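Local coordinates for protein LP15968p (Drosophila melanogaster, PDB 3MN8) that removes C-terminal arginine or lysine from peptides and proteins as a zinc-dependent carboxypeptidase, helping to process growth factors, peptide hormones and neuropeptides, at residues 125-130 with 331-336; 115-120 with 319-324; 94-99 with 326-331. One frame throughout, in Å; residues are numbered along the deposited sequence.

Interaction 1 of 3, residues 125-130 with 331-336; sequences ISDLGQ and LLRQAH. With NAG (2-acetamido-2-deoxy-beta-D-glucopyranose), chain E.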
loop_
_atom_site.group_PDB
_atom_site.type_symbol
_atom_site.label_atom_id
_atom_site.label_comp_id
_atom_site.label_asym_id
_atom_site.label_seq_id
_atom_site.Cartn_x
_atom_site.Cartn_y
_atom_site.Cartn_z
ATOM N N ILE A 125 1.078 10.855 -21.265
ATOM C CA ILE A 125 1.319 9.429 -21.448
ATOM C C ILE A 125 0.071 8.575 -21.172
ATOM O O ILE A 125 -0.412 8.518 -20.037
ATOM C CB ILE A 125 2.498 8.934 -20.585
ATOM C CG1 ILE A 125 3.837 9.343 -21.208
ATOM C CG2 ILE A 125 2.438 7.422 -20.440
ATOM C CD1 ILE A 125 4.069 10.842 -21.284
ATOM N N SER A 126 -0.419 7.901 -22.216
ATOM C CA SER A 126 -1.674 7.131 -22.185
ATOM C C SER A 126 -1.788 6.138 -21.016
ATOM O O SER A 126 -2.718 6.224 -20.220
ATOM C CB SER A 126 -1.896 6.412 -23.523
ATOM O OG SER A 126 -3.275 6.211 -23.776
ATOM N N ASP A 127 -0.851 5.197 -20.923
ATOM C CA ASP A 127 -0.791 4.268 -19.790
ATOM C C ASP A 127 -1.133 4.946 -18.460
ATOM O O ASP A 127 -2.063 4.532 -17.763
ATOM C CB ASP A 127 0.603 3.634 -19.685
ATOM C CG ASP A 127 0.788 2.457 -20.624
ATOM O OD1 ASP A 127 -0.179 1.691 -20.819
ATOM O OD2 ASP A 127 1.908 2.289 -21.154
ATOM N N LEU A 128 -0.366 5.981 -18.118
ATOM C CA LEU A 128 -0.549 6.749 -16.885
ATOM C C LEU A 128 -1.928 7.405 -16.818
ATOM O O LEU A 128 -2.635 7.302 -15.810
ATOM C CB LEU A 128 0.533 7.830 -16.777
ATOM C CG LEU A 128 1.995 7.370 -16.772
ATOM C CD1 LEU A 128 2.957 8.573 -16.746
ATOM C CD2 LEU A 128 2.258 6.441 -15.602
ATOM N N GLY A 129 -2.303 8.094 -17.893
ATOM C CA GLY A 129 -3.618 8.698 -17.975
ATOM C C GLY A 129 -4.664 7.670 -17.609
ATOM O O GLY A 129 -5.652 7.984 -16.940
ATOM N N GLN A 130 -4.429 6.430 -18.034
ATOM C CA GLN A 130 -5.404 5.367 -17.843
ATOM C C GLN A 130 -5.304 4.828 -16.433
ATOM O O GLN A 130 -6.313 4.489 -15.810
ATOM C CB GLN A 130 -5.193 4.251 -18.863
ATOM C CG GLN A 130 -6.473 3.488 -19.207
ATOM C CD GLN A 130 -6.839 2.463 -18.154
ATOM O OE1 GLN A 130 -5.999 2.083 -17.344
ATOM N NE2 GLN A 130 -8.090 2.005 -18.161
ATOM N N LEU A 331 2.828 -2.543 -9.891
ATOM C CA LEU A 331 2.200 -2.970 -8.642
ATOM C C LEU A 331 0.857 -2.277 -8.525
ATOM O O LEU A 331 -0.150 -2.900 -8.201
ATOM C CB LEU A 331 3.074 -2.620 -7.439
ATOM C CG LEU A 331 2.627 -3.136 -6.068
ATOM C CD1 LEU A 331 3.654 -2.785 -5.010
ATOM C CD2 LEU A 331 1.288 -2.553 -5.669
ATOM N N LEU A 332 0.842 -0.983 -8.798
ATOM C CA LEU A 332 -0.406 -0.241 -8.709
ATOM C C LEU A 332 -1.452 -0.898 -9.580
ATOM O O LEU A 332 -2.582 -1.085 -9.148
ATOM C CB LEU A 332 -0.216 1.230 -9.087
ATOM C CG LEU A 332 0.532 2.030 -8.007
ATOM C CD1 LEU A 332 0.936 3.413 -8.482
ATOM C CD2 LEU A 332 -0.286 2.121 -6.735
ATOM N N ARG A 333 -1.069 -1.284 -10.794
ATOM C CA ARG A 333 -2.019 -1.903 -11.733
ATOM C C ARG A 333 -2.521 -3.269 -11.272
ATOM O O ARG A 333 -3.485 -3.802 -11.822
ATOM C CB ARG A 333 -1.434 -1.980 -13.144
ATOM C CG ARG A 333 -0.860 -0.648 -13.602
ATOM C CD ARG A 333 -0.795 -0.496 -15.114
ATOM N NE ARG A 333 -2.082 -0.133 -15.679
ATOM C CZ ARG A 333 -2.368 0.964 -16.383
ATOM N NH1 ARG A 333 -3.606 1.111 -16.817
ATOM N NH2 ARG A 333 -1.461 1.896 -16.667
ATOM N N GLN A 334 -1.879 -3.821 -10.248
ATOM C CA GLN A 334 -2.336 -5.062 -9.629
ATOM C C GLN A 334 -3.609 -4.837 -8.796
ATOM O O GLN A 334 -4.325 -5.782 -8.462
ATOM C CB GLN A 334 -1.228 -5.662 -8.766
ATOM C CG GLN A 334 -0.099 -6.339 -9.545
ATOM C CD GLN A 334 -0.548 -7.647 -10.188
ATOM O OE1 GLN A 334 -0.858 -8.620 -9.501
ATOM N NE2 GLN A 334 -0.584 -7.670 -11.509
ATOM N N ALA A 335 -3.912 -3.587 -8.473
ATOM C CA ALA A 335 -5.170 -3.291 -7.815
ATOM C C ALA A 335 -6.335 -3.492 -8.782
ATOM O O ALA A 335 -7.483 -3.170 -8.473
ATOM C CB ALA A 335 -5.172 -1.876 -7.264
ATOM N N HIS A 336 -6.050 -4.024 -9.960
ATOM C CA HIS A 336 -7.119 -4.196 -10.932
ATOM C C HIS A 336 -7.413 -5.632 -11.266
ATOM O O HIS A 336 -8.372 -5.917 -11.984
ATOM C CB HIS A 336 -6.827 -3.395 -12.179
ATOM C CG HIS A 336 -6.780 -1.922 -11.926
ATOM N ND1 HIS A 336 -7.916 -1.174 -11.702
ATOM C CD2 HIS A 336 -5.736 -1.066 -11.832
ATOM C CE1 HIS A 336 -7.573 0.088 -11.504
ATOM N NE2 HIS A 336 -6.257 0.179 -11.576
HETATM C C1 NAG E . -8.807 9.887 -18.608
HETATM C C2 NAG E . -9.068 9.295 -19.992
HETATM C C3 NAG E . -9.218 10.354 -21.077
HETATM C C4 NAG E . -10.089 11.511 -20.590
HETATM C C5 NAG E . -9.639 11.971 -19.212
HETATM C C6 NAG E . -10.552 13.060 -18.685
HETATM C C7 NAG E . -6.759 8.546 -20.627
HETATM C C8 NAG E . -6.089 9.787 -20.095
HETATM N N2 NAG E . -8.048 8.314 -20.346
HETATM O O3 NAG E . -9.787 9.752 -22.224
HETATM O O4 NAG E . -10.026 12.597 -21.492
HETATM O O5 NAG E . -9.728 10.900 -18.310
HETATM O O6 NAG E . -11.759 12.443 -18.291
HETATM O O7 NAG E . -6.106 7.751 -21.303
#

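Interaction 2 of 3, residues 115-120 with 319-324; sequences AQYLLG and QEWQRN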
loop_
_atom_site.group_PDB
_atom_site.type_symbol
_atom_site.label_atom_id
_atom_site.label_comp_id
_atom_site.label_asym_id
_atom_site.label_seq_id
_atom_site.Cartn_x
_atom_site.Cartn_y
_atom_site.Cartn_z
ATOM N N ALA A 115 4.428 11.284 -7.230
ATOM C CA ALA A 115 3.417 12.336 -7.226
ATOM C C ALA A 115 3.581 13.254 -8.427
ATOM O O ALA A 115 2.681 13.385 -9.259
ATOM C CB ALA A 115 3.512 13.151 -5.931
ATOM N N GLN A 116 4.738 13.899 -8.506
ATOM C CA GLN A 116 5.048 14.769 -9.621
ATOM C C GLN A 116 4.929 14.028 -10.951
ATOM O O GLN A 116 4.273 14.507 -11.878
ATOM C CB GLN A 116 6.455 15.316 -9.456
ATOM C CG GLN A 116 6.648 16.192 -8.220
ATOM C CD GLN A 116 8.128 16.502 -7.959
ATOM O OE1 GLN A 116 8.699 17.443 -8.526
ATOM N NE2 GLN A 116 8.755 15.693 -7.114
ATOM N N TYR A 117 5.558 12.854 -11.026
ATOM C CA TYR A 117 5.567 12.037 -12.237
ATOM C C TYR A 117 4.164 11.772 -12.784
ATOM O O TYR A 117 3.853 12.069 -13.936
ATOM C CB TYR A 117 6.273 10.709 -11.974
ATOM C CG TYR A 117 6.386 9.838 -13.201
ATOM C CD1 TYR A 117 7.406 10.031 -14.118
ATOM C CD2 TYR A 117 5.467 8.828 -13.446
ATOM C CE1 TYR A 117 7.515 9.246 -15.251
ATOM C CE2 TYR A 117 5.561 8.026 -14.579
ATOM C CZ TYR A 117 6.591 8.242 -15.478
ATOM O OH TYR A 117 6.695 7.464 -16.603
ATOM N N LEU A 118 3.313 11.204 -11.949
ATOM C CA LEU A 118 1.946 10.927 -12.342
ATOM C C LEU A 118 1.232 12.175 -12.823
ATOM O O LEU A 118 0.688 12.203 -13.920
ATOM C CB LEU A 118 1.170 10.303 -11.181
ATOM C CG LEU A 118 1.517 8.837 -10.959
ATOM C CD1 LEU A 118 0.782 8.277 -9.752
ATOM C CD2 LEU A 118 1.209 8.038 -12.225
ATOM N N LEU A 119 1.221 13.207 -11.996
ATOM C CA LEU A 119 0.488 14.411 -12.347
ATOM C C LEU A 119 0.985 15.036 -13.634
ATOM O O LEU A 119 0.202 15.253 -14.556
ATOM C CB LEU A 119 0.532 15.424 -11.209
ATOM C CG LEU A 119 -0.474 15.106 -10.108
ATOM C CD1 LEU A 119 -0.290 16.052 -8.917
ATOM C CD2 LEU A 119 -1.895 15.165 -10.677
ATOM N N GLY A 120 2.285 15.309 -13.697
ATOM C CA GLY A 120 2.866 16.012 -14.831
ATOM C C GLY A 120 2.932 15.203 -16.120
ATOM O O GLY A 120 3.277 15.738 -17.177
ATOM N N GLN A 319 18.978 7.273 -9.791
ATOM C CA GLN A 319 19.064 5.826 -10.079
ATOM C C GLN A 319 17.930 4.989 -9.449
ATOM O O GLN A 319 17.312 4.126 -10.107
ATOM C CB GLN A 319 20.409 5.258 -9.599
ATOM C CG GLN A 319 21.508 5.216 -10.650
ATOM C CD GLN A 319 22.631 6.195 -10.351
ATOM O OE1 GLN A 319 23.800 5.924 -10.637
ATOM N NE2 GLN A 319 22.278 7.340 -9.763
ATOM N N GLU A 320 17.690 5.228 -8.160
ATOM C CA GLU A 320 16.623 4.548 -7.446
ATOM C C GLU A 320 15.305 4.789 -8.159
ATOM O O GLU A 320 14.464 3.888 -8.254
ATOM C CB GLU A 320 16.536 5.026 -5.993
ATOM C CG GLU A 320 17.822 4.815 -5.179
ATOM C CD GLU A 320 18.193 3.338 -4.973
ATOM O OE1 GLU A 320 17.508 2.450 -5.529
ATOM O OE2 GLU A 320 19.176 3.062 -4.243
ATOM N N TRP A 321 15.124 5.999 -8.681
ATOM C CA TRP A 321 13.895 6.290 -9.414
ATOM C C TRP A 321 13.729 5.390 -10.644
ATOM O O TRP A 321 12.667 4.794 -10.842
ATOM C CB TRP A 321 13.792 7.768 -9.816
ATOM C CG TRP A 321 12.710 7.983 -10.838
ATOM C CD1 TRP A 321 12.882 8.228 -12.161
ATOM C CD2 TRP A 321 11.291 7.911 -10.622
ATOM N NE1 TRP A 321 11.667 8.336 -12.784
ATOM C CE2 TRP A 321 10.670 8.143 -11.863
ATOM C CE3 TRP A 321 10.486 7.671 -9.498
ATOM C CZ2 TRP A 321 9.276 8.148 -12.018
ATOM C CZ3 TRP A 321 9.102 7.685 -9.654
ATOM C CH2 TRP A 321 8.515 7.924 -10.904
ATOM N N GLN A 322 14.775 5.286 -11.460
ATOM C CA GLN A 322 14.690 4.519 -12.699
ATOM C C GLN A 322 14.446 3.030 -12.466
ATOM O O GLN A 322 13.786 2.373 -13.275
ATOM C CB GLN A 322 15.934 4.718 -13.557
ATOM C CG GLN A 322 15.615 5.198 -14.955
ATOM C CD GLN A 322 15.069 6.611 -14.967
ATOM O OE1 GLN A 322 14.103 6.913 -15.673
ATOM N NE2 GLN A 322 15.683 7.488 -14.177
ATOM N N ARG A 323 14.972 2.502 -11.364
ATOM C CA ARG A 323 14.761 1.092 -11.015
ATOM C C ARG A 323 13.339 0.801 -10.534
ATOM O O ARG A 323 12.689 -0.147 -10.990
ATOM C CB ARG A 323 15.756 0.665 -9.937
ATOM C CG ARG A 323 17.179 1.028 -10.285
ATOM C CD ARG A 323 18.112 0.784 -9.122
ATOM N NE ARG A 323 19.511 0.738 -9.538
ATOM C CZ ARG A 323 20.525 0.728 -8.685
ATOM N NH1 ARG A 323 20.278 0.766 -7.379
ATOM N NH2 ARG A 323 21.776 0.683 -9.129
ATOM N N ASN A 324 12.859 1.621 -9.606
ATOM C CA ASN A 324 11.591 1.355 -8.962
ATOM C C ASN A 324 10.416 1.839 -9.790
ATOM O O ASN A 324 9.273 1.433 -9.562
ATOM C CB ASN A 324 11.565 1.998 -7.584
ATOM C CG ASN A 324 12.584 1.389 -6.640
ATOM O OD1 ASN A 324 12.247 0.525 -5.831
ATOM N ND2 ASN A 324 13.840 1.835 -6.740
#

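Interaction 3 of 3, residues 94-99 with 326-331; sequences VKYIAN and ASLLQL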
loop_
_atom_site.group_PDB
_atom_site.type_symbol
_atom_site.label_atom_id
_atom_site.label_comp_id
_atom_site.label_asym_id
_atom_site.label_seq_id
_atom_site.Cartn_x
_atom_site.Cartn_y
_atom_site.Cartn_z
ATOM N N VAL A 94 -6.198 3.144 -3.326
ATOM C CA VAL A 94 -4.944 2.477 -3.071
ATOM C C VAL A 94 -4.058 3.472 -2.344
ATOM O O VAL A 94 -4.299 4.681 -2.431
ATOM C CB VAL A 94 -4.277 2.058 -4.391
ATOM C CG1 VAL A 94 -2.994 1.297 -4.122
ATOM C CG2 VAL A 94 -5.240 1.227 -5.237
ATOM N N LYS A 95 -3.050 2.978 -1.623
ATOM C CA LYS A 95 -2.097 3.850 -0.928
ATOM C C LYS A 95 -0.647 3.360 -0.977
ATOM O O LYS A 95 -0.372 2.157 -1.022
ATOM C CB LYS A 95 -2.520 4.082 0.525
ATOM C CG LYS A 95 -2.516 2.842 1.399
ATOM C CD LYS A 95 -3.854 2.706 2.121
ATOM C CE LYS A 95 -3.687 2.020 3.472
ATOM N NZ LYS A 95 -2.961 0.722 3.413
ATOM N N TYR A 96 0.272 4.315 -0.987
ATOM C CA TYR A 96 1.693 4.036 -0.794
ATOM C C TYR A 96 2.185 4.793 0.440
ATOM O O TYR A 96 2.019 6.015 0.535
ATOM C CB TYR A 96 2.503 4.476 -2.013
ATOM C CG TYR A 96 2.586 3.438 -3.105
ATOM C CD1 TYR A 96 2.357 2.095 -2.831
ATOM C CD2 TYR A 96 2.908 3.798 -4.413
ATOM C CE1 TYR A 96 2.451 1.141 -3.822
ATOM C CE2 TYR A 96 2.999 2.847 -5.416
ATOM C CZ TYR A 96 2.763 1.516 -5.112
ATOM O OH TYR A 96 2.834 0.541 -6.084
ATOM N N ILE A 97 2.765 4.087 1.406
ATOM C CA ILE A 97 3.365 4.801 2.528
ATOM C C ILE A 97 4.869 4.583 2.529
ATOM O O ILE A 97 5.344 3.540 2.078
ATOM C CB ILE A 97 2.755 4.433 3.907
ATOM C CG1 ILE A 97 1.245 4.739 3.965
ATOM C CG2 ILE A 97 3.441 5.246 4.991
ATOM C CD1 ILE A 97 0.348 3.634 3.492
ATOM N N ALA A 98 5.612 5.573 3.020
ATOM C CA ALA A 98 7.059 5.457 3.118
ATOM C C ALA A 98 7.596 6.006 4.443
ATOM O O ALA A 98 6.863 6.591 5.237
ATOM C CB ALA A 98 7.708 6.165 1.954
ATOM N N ASN A 99 8.885 5.794 4.672
ATOM C CA ASN A 99 9.610 6.438 5.760
ATOM C C ASN A 99 9.001 6.276 7.147
ATOM O O ASN A 99 9.077 7.204 7.964
ATOM C CB ASN A 99 9.800 7.929 5.466
ATOM C CG ASN A 99 10.848 8.566 6.364
ATOM O OD1 ASN A 99 10.584 9.550 7.048
ATOM N ND2 ASN A 99 12.041 7.990 6.376
ATOM N N ALA A 326 9.113 1.268 -12.848
ATOM C CA ALA A 326 8.262 0.225 -13.421
ATOM C C ALA A 326 7.552 -0.636 -12.363
ATOM O O ALA A 326 6.368 -0.981 -12.509
ATOM C CB ALA A 326 9.076 -0.658 -14.355
ATOM N N SER A 327 8.280 -0.987 -11.306
ATOM C CA SER A 327 7.729 -1.794 -10.215
ATOM C C SER A 327 6.618 -1.076 -9.433
ATOM O O SER A 327 5.718 -1.710 -8.901
ATOM C CB SER A 327 8.854 -2.212 -9.263
ATOM O OG SER A 327 9.993 -2.670 -9.988
ATOM N N LEU A 328 6.693 0.248 -9.359
ATOM C CA LEU A 328 5.699 1.032 -8.630
ATOM C C LEU A 328 4.435 1.218 -9.468
ATOM O O LEU A 328 3.314 1.237 -8.958
ATOM C CB LEU A 328 6.275 2.399 -8.217
ATOM C CG LEU A 328 7.368 2.493 -7.134
ATOM C CD1 LEU A 328 8.227 3.715 -7.365
ATOM C CD2 LEU A 328 6.767 2.523 -5.732
ATOM N N LEU A 329 4.618 1.348 -10.770
ATOM C CA LEU A 329 3.477 1.439 -11.667
ATOM C C LEU A 329 2.771 0.088 -11.792
ATOM O O LEU A 329 1.557 -0.015 -11.606
ATOM C CB LEU A 329 3.934 1.919 -13.044
ATOM C CG LEU A 329 4.083 3.426 -13.277
ATOM C CD1 LEU A 329 3.718 4.249 -12.029
ATOM C CD2 LEU A 329 5.495 3.753 -13.813
ATOM N N GLN A 330 3.542 -0.945 -12.107
ATOM C CA GLN A 330 2.986 -2.274 -12.310
ATOM C C GLN A 330 2.278 -2.816 -11.070
ATOM O O GLN A 330 1.248 -3.474 -11.183
ATOM C CB GLN A 330 4.073 -3.237 -12.787
ATOM C CG GLN A 330 4.548 -2.937 -14.185
ATOM C CD GLN A 330 3.398 -2.906 -15.174
ATOM O OE1 GLN A 330 2.820 -3.938 -15.498
ATOM N NE2 GLN A 330 3.064 -1.717 -15.660
ATOM N N LEU A 331 2.828 -2.543 -9.891
ATOM C CA LEU A 331 2.200 -2.970 -8.642
ATOM C C LEU A 331 0.857 -2.277 -8.525
ATOM O O LEU A 331 -0.150 -2.900 -8.201
ATOM C CB LEU A 331 3.074 -2.620 -7.439
ATOM C CG LEU A 331 2.627 -3.136 -6.068
ATOM C CD1 LEU A 331 3.654 -2.785 -5.010
ATOM C CD2 LEU A 331 1.288 -2.553 -5.669
#

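Interaction 1 of 3, residues 125-130 with 331-336
Arg333 reaches from the C-terminal part of helix 317-333 to the first turn of helix 126-134. Both helices belong to the alpha/beta M14 catalytic domain of the first carboxypeptidase-like unit, in its active 1B form. Arg333 NH2 donates to the backbone oxygen Asp127 O at 2.9 Å. The bond is fairly straight, with an N-H...O angle of 163°. The oxygen lies close to the guanidinium plane, but the nitrogen stands well above the carbonyl plane, off the lone pairs. Arg333 NH1 lies 2.6 Å from Gln130 OE1, and the amide and guanidinium planes are 19° apart. A bend at chi3 (80°) in the arginine chain turns the flat group edge-on to both oxygens. Asp127 OD1 is 4.4 Å from Arg333 NH2, well out of the guanidinium plane; no N-H points at it, and any attraction is probably weak, through charge alone. Asp127 O also takes a weak bond from Gln130 N within its own helix. Otherwise the contact is thin: Asp127 CB lies 4.0 Å from Arg333 NH2. Leu128 points away from 331-336 and packs on Tyr117 and Leu118 of helix 106-121. Gly129 adjoins the N-linked sugar of Asn133, with Gly129 CA 3.4 Å from NAG C8.

Interaction 2 of 3, residues 115-120 with 319-324
Tyr117 and Trp321 make the whole contact, joining helix 106-121 to helix 317-333 in the alpha/beta fold of the catalytic domain. The meeting is purely apolar. The indole brings a corner of its six-membered ring, CZ2, over one face of the Tyr117 ring. Trp321 CZ2 is offset toward the rim of that face and is 3.4 Å from Tyr117 CD1. Trp321 CH2 sits nearer the root of the side chain, 3.7 Å from Tyr117 CB. The ring centroids are 5.1 Å apart and the planes are inclined at 57°, so the rings meet obliquely. Each ring leaves its helix with CG anti to the backbone N (chi1 -177° for Tyr117, 166° for Trp321), and the two side chains cross at about a right angle. The polar ends are held by the N-terminal part of the chain. Tyr117 OH is hydrogen-bonded to Glu30 OE2, and Trp321 NE1 to Glu32 OE1. Phe34 meets the indole edge-to-face, and Met114 touches it from helix 106-121. One turn on, the buried Asn324 is tied to its own helix: Asn324 ND2 donates to Glu320 O at 2.6 Å, and Asn324 OD1 bonds to Tyr255 OH.

Interaction 3 of 3, residues 94-99 with 326-331
Tyr96 links a strand of the central sheet to the helix that packs over it, a sheet-to-helix contact in the core of the alpha/beta catalytic domain. One hydrogen bond crosses between the segments. Tyr96 OH donates to the backbone oxygen Leu328 O at 3.0 Å. The hydroxyl lies in the carbonyl plane, on a lone pair, with a C=O...O angle of 123°. The accepting oxygen is in turn close to the plane of the phenol ring, at its edge. The buried hydroxyl is thus satisfied by a main-chain carbonyl of helix 317-333.

The rest is apolar packing by two leucines one turn apart. Leu328 comes to the ring obliquely, its CD2 3.8 Å from Tyr96 CE2. Leu331 and Tyr96 reach toward each other from opposite directions. A chi1 near 180° (-174°) swings the Leu331 branches out toward the phenol oxygen. Leu331 CB is 3.4 Å from Tyr96 OH, and Leu331 CD1 is 4.3 Å from Tyr96 CE1.

Further apolar and aromatic side chains surround the pair. Phe216 of the neighbouring strand 212-217 meets the Tyr96 ring edge-to-face and also touches Leu328. Leu111 of helix 106-121 packs on Tyr96, and Tyr255 of helix 245-257 touches both leucines. Helix 317-333 therefore lies between these two helices on one face of the mixed sheet, with strand 93-97 beneath it.

How the interactions relate
All three contacts use helix 317-333: interaction 2 its early turns, interaction 3 its middle and interaction 1 its end. Their centres lie 10 to 14 Å apart. Interactions 1 and 2 meet through Leu128, whose CD1 is 3.4 Å from Tyr117 CE2. Interactions 1 and 3 share Leu331 and also pack through Ala335, whose CB is 3.7 Å from Val94 CG2. Segments 319-324 and 326-331 adjoin in sequence, with no other touch between interactions 2 and 3. Interaction 3 lies closest to the catalytic centre: the side chain of Tyr96 is about 11 Å from that of the zinc ligand His217, and that of Leu331 about 14 Å from the bound (2-guanidinoethylmercapto)succinic acid.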